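Local coordinates for flagellar motor switch protein FliG (Aquifex aeolicus, PDB 3HJL) that probably forms part of the rotor-mounted switch complex at the base of the flagellar basal body, which contacts the motor components determining the direction of flagellar rotation, at residues L183-I186 with S187-A191; E79-I82 with E83-K87; P227-E230 with E231-R234. All coordinates share one frame; numbering follows the deposited sequence.

Contact 1: L183-I186 with S187-A191; sequences LEEI and SSLGA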
# COMPACT_ATOMS: atom_id res chain seq x y z
N LEU A 183 -1.02 5.39 -11.07
CA LEU A 183 -1.17 6.46 -10.06
C LEU A 183 -0.00 6.52 -9.08
O LEU A 183 0.43 7.59 -8.70
CB LEU A 183 -2.50 6.31 -9.31
CG LEU A 183 -3.72 6.70 -10.14
CD1 LEU A 183 -5.01 6.17 -9.53
CD2 LEU A 183 -3.77 8.23 -10.31
N GLU A 184 0.47 5.35 -8.66
CA GLU A 184 1.68 5.23 -7.83
C GLU A 184 2.97 5.67 -8.53
O GLU A 184 3.87 6.20 -7.90
CB GLU A 184 1.84 3.77 -7.38
CG GLU A 184 0.80 3.37 -6.36
CD GLU A 184 0.77 1.87 -6.07
OE1 GLU A 184 1.17 1.05 -6.93
OE2 GLU A 184 0.31 1.53 -4.97
N GLU A 185 3.05 5.40 -9.83
CA GLU A 185 4.18 5.84 -10.64
C GLU A 185 4.21 7.37 -10.78
O GLU A 185 5.28 7.98 -10.79
CB GLU A 185 4.12 5.18 -12.03
CG GLU A 185 5.34 5.43 -12.91
CD GLU A 185 6.66 5.01 -12.25
OE1 GLU A 185 6.67 3.96 -11.57
OE2 GLU A 185 7.66 5.74 -12.41
N ILE A 186 3.04 7.98 -10.89
CA ILE A 186 2.89 9.43 -10.96
C ILE A 186 3.30 10.05 -9.62
O ILE A 186 3.99 11.07 -9.58
CB ILE A 186 1.41 9.83 -11.30
CG1 ILE A 186 1.10 9.45 -12.75
CG2 ILE A 186 1.18 11.33 -11.09
CD1 ILE A 186 -0.37 9.39 -13.06
N SER A 187 2.87 9.42 -8.54
CA SER A 187 3.24 9.83 -7.17
C SER A 187 4.75 9.68 -6.94
O SER A 187 5.37 10.51 -6.27
CB SER A 187 2.45 8.98 -6.17
OG SER A 187 2.76 9.32 -4.84
N SER A 188 5.34 8.64 -7.53
CA SER A 188 6.79 8.38 -7.45
C SER A 188 7.62 9.38 -8.27
O SER A 188 8.69 9.79 -7.84
CB SER A 188 7.10 6.95 -7.91
OG SER A 188 8.48 6.77 -8.15
N LEU A 189 7.14 9.71 -9.47
CA LEU A 189 7.76 10.74 -10.30
C LEU A 189 7.68 12.13 -9.66
O LEU A 189 8.60 12.93 -9.81
CB LEU A 189 7.12 10.77 -11.69
CG LEU A 189 7.46 9.61 -12.63
CD1 LEU A 189 6.52 9.57 -13.84
CD2 LEU A 189 8.91 9.68 -13.08
N GLY A 190 6.56 12.42 -8.98
CA GLY A 190 6.39 13.68 -8.25
C GLY A 190 7.42 13.85 -7.15
O GLY A 190 7.94 14.93 -6.97
N ALA A 191 7.71 12.77 -6.41
CA ALA A 191 8.74 12.77 -5.36
C ALA A 191 10.15 13.02 -5.93
O ALA A 191 10.95 13.73 -5.33
CB ALA A 191 8.71 11.44 -4.58
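Ser187 to Gly190 each donate a backbone N-H to the carbonyl four residues earlier, from Leu183 to Ile186. These four bonds are the regular i to i+4 ladder of an alpha helix. The bond from Leu189 N to Glu185 O is 2.9 Å long, and that from Gly190 N to Ile186 O is 3.0 Å. The most bent is Ser188 N to Glu184 O, with an N-H...O angle of 141°.

Side-chain contact centres on Glu185 and Leu189, one turn apart. The Glu185 chain leaves with CG anti to the backbone N (chi1 -173°) and then bends at chi2. This bend turns the carboxylate along the helix, and OE2 comes to 3.9 Å from Leu189 CG. The two side chains cross at a slant. This is van der Waals contact between a carboxylate oxygen and a branched carbon. Leu189 CG also rests 3.3 Å from Glu185 O, the carbonyl that receives the Leu189 N-H.

The serines touch the preceding turn through their CB atoms. Ser188 CB lies 3.3 Å from Glu184 O, and Ser187 CB packs near Leu183 O.

The whole contact lies near the surface, on helix 172-193 of the FliG middle domain region. Glu185, Ile186 and Leu189 touch Leu124 of helix 118-125. Leu183 packs on Glu112 and Ile113 of helix 93-114.

Contact 2: E79-I82 with E83-K87; sequences EEFI and ENIKK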
# COMPACT_ATOMS: atom_id res chain seq x y z
N GLU A 79 -19.03 -30.29 -14.43
CA GLU A 79 -18.73 -28.89 -14.13
C GLU A 79 -19.74 -27.95 -14.80
O GLU A 79 -20.04 -26.88 -14.29
CB GLU A 79 -17.30 -28.52 -14.55
CG GLU A 79 -16.65 -27.44 -13.67
CD GLU A 79 -16.18 -27.98 -12.32
OE1 GLU A 79 -15.29 -28.86 -12.30
OE2 GLU A 79 -16.67 -27.50 -11.28
N GLU A 80 -20.25 -28.38 -15.96
CA GLU A 80 -21.30 -27.64 -16.68
C GLU A 80 -22.65 -27.74 -15.94
O GLU A 80 -23.46 -26.83 -16.02
CB GLU A 80 -21.42 -28.17 -18.11
CG GLU A 80 -22.29 -27.31 -19.02
CD GLU A 80 -22.10 -27.64 -20.50
OE1 GLU A 80 -20.94 -27.59 -20.98
OE2 GLU A 80 -23.11 -27.92 -21.18
N PHE A 81 -22.88 -28.86 -15.27
CA PHE A 81 -24.04 -29.03 -14.38
C PHE A 81 -23.98 -28.06 -13.19
O PHE A 81 -24.98 -27.42 -12.88
CB PHE A 81 -24.10 -30.49 -13.90
CG PHE A 81 -25.22 -30.78 -12.95
CD1 PHE A 81 -26.49 -31.10 -13.42
CD2 PHE A 81 -24.99 -30.85 -11.57
CE1 PHE A 81 -27.52 -31.41 -12.54
CE2 PHE A 81 -26.01 -31.16 -10.69
CZ PHE A 81 -27.28 -31.44 -11.17
N ILE A 82 -22.81 -27.91 -12.57
CA ILE A 82 -22.63 -27.00 -11.42
C ILE A 82 -22.93 -25.55 -11.83
O ILE A 82 -23.60 -24.82 -11.10
CB ILE A 82 -21.17 -27.04 -10.79
CG1 ILE A 82 -20.65 -28.47 -10.53
CG2 ILE A 82 -21.11 -26.24 -9.49
CD1 ILE A 82 -21.68 -29.47 -10.03
N GLU A 83 -22.41 -25.14 -12.99
CA GLU A 83 -22.61 -23.77 -13.50
C GLU A 83 -24.08 -23.51 -13.82
O GLU A 83 -24.58 -22.42 -13.56
CB GLU A 83 -21.75 -23.51 -14.76
CG GLU A 83 -21.74 -22.04 -15.26
CD GLU A 83 -21.02 -21.85 -16.60
OE1 GLU A 83 -21.19 -20.78 -17.22
OE2 GLU A 83 -20.28 -22.77 -17.04
N ASN A 84 -24.77 -24.50 -14.40
CA ASN A 84 -26.20 -24.38 -14.70
C ASN A 84 -27.05 -24.18 -13.44
O ASN A 84 -27.99 -23.39 -13.46
CB ASN A 84 -26.72 -25.58 -15.49
CG ASN A 84 -26.15 -25.64 -16.91
OD1 ASN A 84 -25.42 -24.75 -17.35
ND2 ASN A 84 -26.43 -26.73 -17.60
N ILE A 85 -26.72 -24.90 -12.36
CA ILE A 85 -27.37 -24.69 -11.05
C ILE A 85 -27.08 -23.28 -10.51
O ILE A 85 -27.96 -22.66 -9.92
CB ILE A 85 -26.94 -25.75 -9.99
CG1 ILE A 85 -27.40 -27.15 -10.39
CG2 ILE A 85 -27.54 -25.42 -8.60
CD1 ILE A 85 -26.85 -28.21 -9.51
N LYS A 86 -25.87 -22.77 -10.75
CA LYS A 86 -25.52 -21.39 -10.36
C LYS A 86 -26.28 -20.30 -11.13
O LYS A 86 -26.39 -19.17 -10.63
CB LYS A 86 -24.00 -21.14 -10.44
CG LYS A 86 -23.22 -21.80 -9.31
CD LYS A 86 -21.76 -21.40 -9.33
CE LYS A 86 -21.07 -21.79 -8.03
NZ LYS A 86 -19.60 -21.52 -8.05
N LYS A 87 -26.79 -20.61 -12.32
CA LYS A 87 -27.63 -19.67 -13.08
C LYS A 87 -29.08 -19.68 -12.57
O LYS A 87 -29.75 -18.64 -12.56
CB LYS A 87 -27.64 -19.99 -14.59
CG LYS A 87 -26.26 -20.15 -15.27
CD LYS A 87 -25.19 -19.15 -14.80
CE LYS A 87 -25.55 -17.69 -15.13
NZ LYS A 87 -24.42 -16.76 -14.80
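Phe81 and Ile85 make an apolar i to i+4 contact on helix 78-88, in the N-terminal domain region of FliG. Both side chains are buried. Phe81 packs on Leu18 and Ser21 of helix 7-21 and on Ile68 of helix 54-70. Ile85 reaches Val17 and Ser21 of the first helix and Ala61 of the second. The pair therefore belongs to the inward face of the helix.

With CG anti to the backbone N (chi1 178°), the Phe81 side chain crosses that of Ile85 at a slant. Ile85 approaches one face of the ring near the rim, with CG1 4.2 Å above the ring plane. Ile85 CD1 makes the nearest approach, 3.3 Å from Phe81 CE2. On its own segment, Ile82 CD1 meets the ring at its edge, in plane.

Four backbone bonds carry the helix through this turn. Ile85 N donates to Phe81 O at 3.1 Å with an N-H...O angle of 162°. Lys86 N bonds to Ile82 O at the same length, and the Lys86 side chain lays CG over that oxygen at 3.5 Å.

Asn84 folds back with CG beside its own backbone N (chi1 -68°). Its amide carbon CG then sits 3.1 Å from Glu80 O, while ND2 makes a weak hydrogen bond to Ser21 O. With an alanine here, Ser21 O would probably lose that weak bond, and Glu80 O the packing of CG, though not its backbone bond.

The chemistry is divided by face. Carbon meets carbon on the buried side. At the margin, the Lys86 ammonium forms a salt bridge with Glu58, so charge as well as apolar packing ties this helix to helix 54-70.

Contact 3: P227-E230 with E231-R234; sequences PLLE and ERIR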
# COMPACT_ATOMS: atom_id res chain seq x y z
N PRO A 227 4.82 9.76 19.81
CA PRO A 227 6.05 9.93 20.60
C PRO A 227 7.35 9.67 19.82
O PRO A 227 8.42 10.12 20.25
CB PRO A 227 5.88 8.91 21.73
CG PRO A 227 4.99 7.88 21.18
CD PRO A 227 4.06 8.57 20.24
N LEU A 228 7.26 8.94 18.71
CA LEU A 228 8.41 8.65 17.86
C LEU A 228 8.81 9.88 17.04
O LEU A 228 9.99 10.13 16.85
CB LEU A 228 8.11 7.46 16.93
CG LEU A 228 9.30 6.67 16.37
CD1 LEU A 228 8.87 5.25 15.99
CD2 LEU A 228 9.97 7.37 15.20
N LEU A 229 7.82 10.66 16.57
CA LEU A 229 8.10 11.86 15.76
C LEU A 229 8.71 12.96 16.63
O LEU A 229 9.67 13.61 16.22
CB LEU A 229 6.82 12.39 15.06
CG LEU A 229 6.94 13.06 13.67
CD1 LEU A 229 5.68 13.91 13.39
CD2 LEU A 229 8.19 13.91 13.49
N GLU A 230 8.14 13.17 17.82
CA GLU A 230 8.67 14.13 18.80
C GLU A 230 10.16 13.89 19.02
O GLU A 230 10.95 14.82 18.96
CB GLU A 230 7.94 13.98 20.14
CG GLU A 230 8.42 14.94 21.25
CD GLU A 230 8.01 14.50 22.65
OE1 GLU A 230 8.24 13.32 23.01
OE2 GLU A 230 7.53 15.35 23.42
N GLU A 231 10.51 12.63 19.28
CA GLU A 231 11.90 12.27 19.55
C GLU A 231 12.82 12.52 18.35
O GLU A 231 13.93 13.01 18.54
CB GLU A 231 11.99 10.80 20.02
CG GLU A 231 13.41 10.23 20.20
CD GLU A 231 14.24 10.91 21.29
OE1 GLU A 231 15.35 10.40 21.58
OE2 GLU A 231 13.81 11.93 21.87
N ARG A 232 12.36 12.17 17.15
CA ARG A 232 13.14 12.44 15.93
C ARG A 232 13.37 13.93 15.70
O ARG A 232 14.42 14.33 15.20
CB ARG A 232 12.50 11.79 14.70
CG ARG A 232 12.61 10.27 14.71
CD ARG A 232 12.12 9.61 13.42
NE ARG A 232 10.84 10.14 12.93
CZ ARG A 232 10.67 10.96 11.88
NH1 ARG A 232 11.69 11.37 11.12
NH2 ARG A 232 9.44 11.36 11.57
N ILE A 233 12.39 14.76 16.09
CA ILE A 233 12.54 16.21 16.05
C ILE A 233 13.59 16.68 17.06
O ILE A 233 14.48 17.45 16.71
CB ILE A 233 11.20 16.97 16.31
CG1 ILE A 233 10.21 16.73 15.17
CG2 ILE A 233 11.45 18.47 16.43
CD1 ILE A 233 8.79 17.14 15.51
N ARG A 234 13.50 16.18 18.31
CA ARG A 234 14.44 16.57 19.38
C ARG A 234 15.89 16.20 19.08
O ARG A 234 16.80 16.91 19.47
CB ARG A 234 14.04 15.97 20.74
CG ARG A 234 12.64 16.32 21.24
CD ARG A 234 12.47 15.97 22.72
NE ARG A 234 12.35 17.18 23.54
CZ ARG A 234 11.20 17.76 23.91
NH1 ARG A 234 10.00 17.23 23.60
NH2 ARG A 234 11.24 18.87 24.64
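Glu230 extends with CG anti to its backbone N (chi1 180°), and Arg234 bends at chi3 (111°). These torsions bring carboxylate and guanidinium together one turn apart. The result is an i to i+4 salt bridge on the alpha helix 227-237, in the C-terminal domain region of FliG. The two side chains run side by side and point the same way.

Leu229 and Ile233 form the apolar pair of this turn. Leu229 CD2 is 3.9 Å from Ile233 CG1. Ile233 is buried and continues inward onto Leu219 and Ile222 of helix 212-225 and Leu207 of helix 199-209.

Arg232 runs past two leucines, crossing both at a slant. Leu228 CD2 touches its CD at 3.6 Å and meets the guanidinium at the edge, near its plane. Leu229 CD2 approaches Arg232 NH2 obliquely at 3.4 Å. These are contacts of methyl carbon with a charged side chain. The Arg232 side chain also touches Thr200 of helix 199-209.

The backbone ladder starts with a weak bond from Glu231 N to Pro227 O, 3.4 Å long. It tightens to 3.0 Å between Arg234 N and Glu230 O. At the start of the helix, Asp226 OD1 accepts the Leu229 N-H.

Arg234 has two acid partners. Its NH2 is bridged to Glu216 of helix 212-225, which ties the two helices together. Its NH1 meets Glu230 OE2 at 3.1 Å, with the oxygen at the guanidinium edge and the carboxylate plane turned 82° from it.

Each of the three contacts lies within a single helix, and each helix belongs to a different domain region of FliG. Along the chain, contact 2 comes first on helix 78-88, then contact 1 on helix 172-193, then contact 3 on helix 227-237. No two of them touch. The centres of contacts 1 and 2 are about 45 Å apart, and those of contacts 1 and 3 about 28 Å. Contacts 2 and 3 lie on opposite sides of the chain's centre, with their own centres about 60 Å apart. They thus sample the N-terminal, middle and C-terminal parts of an extended, all-helical chain, each packed against its own neighbouring helices.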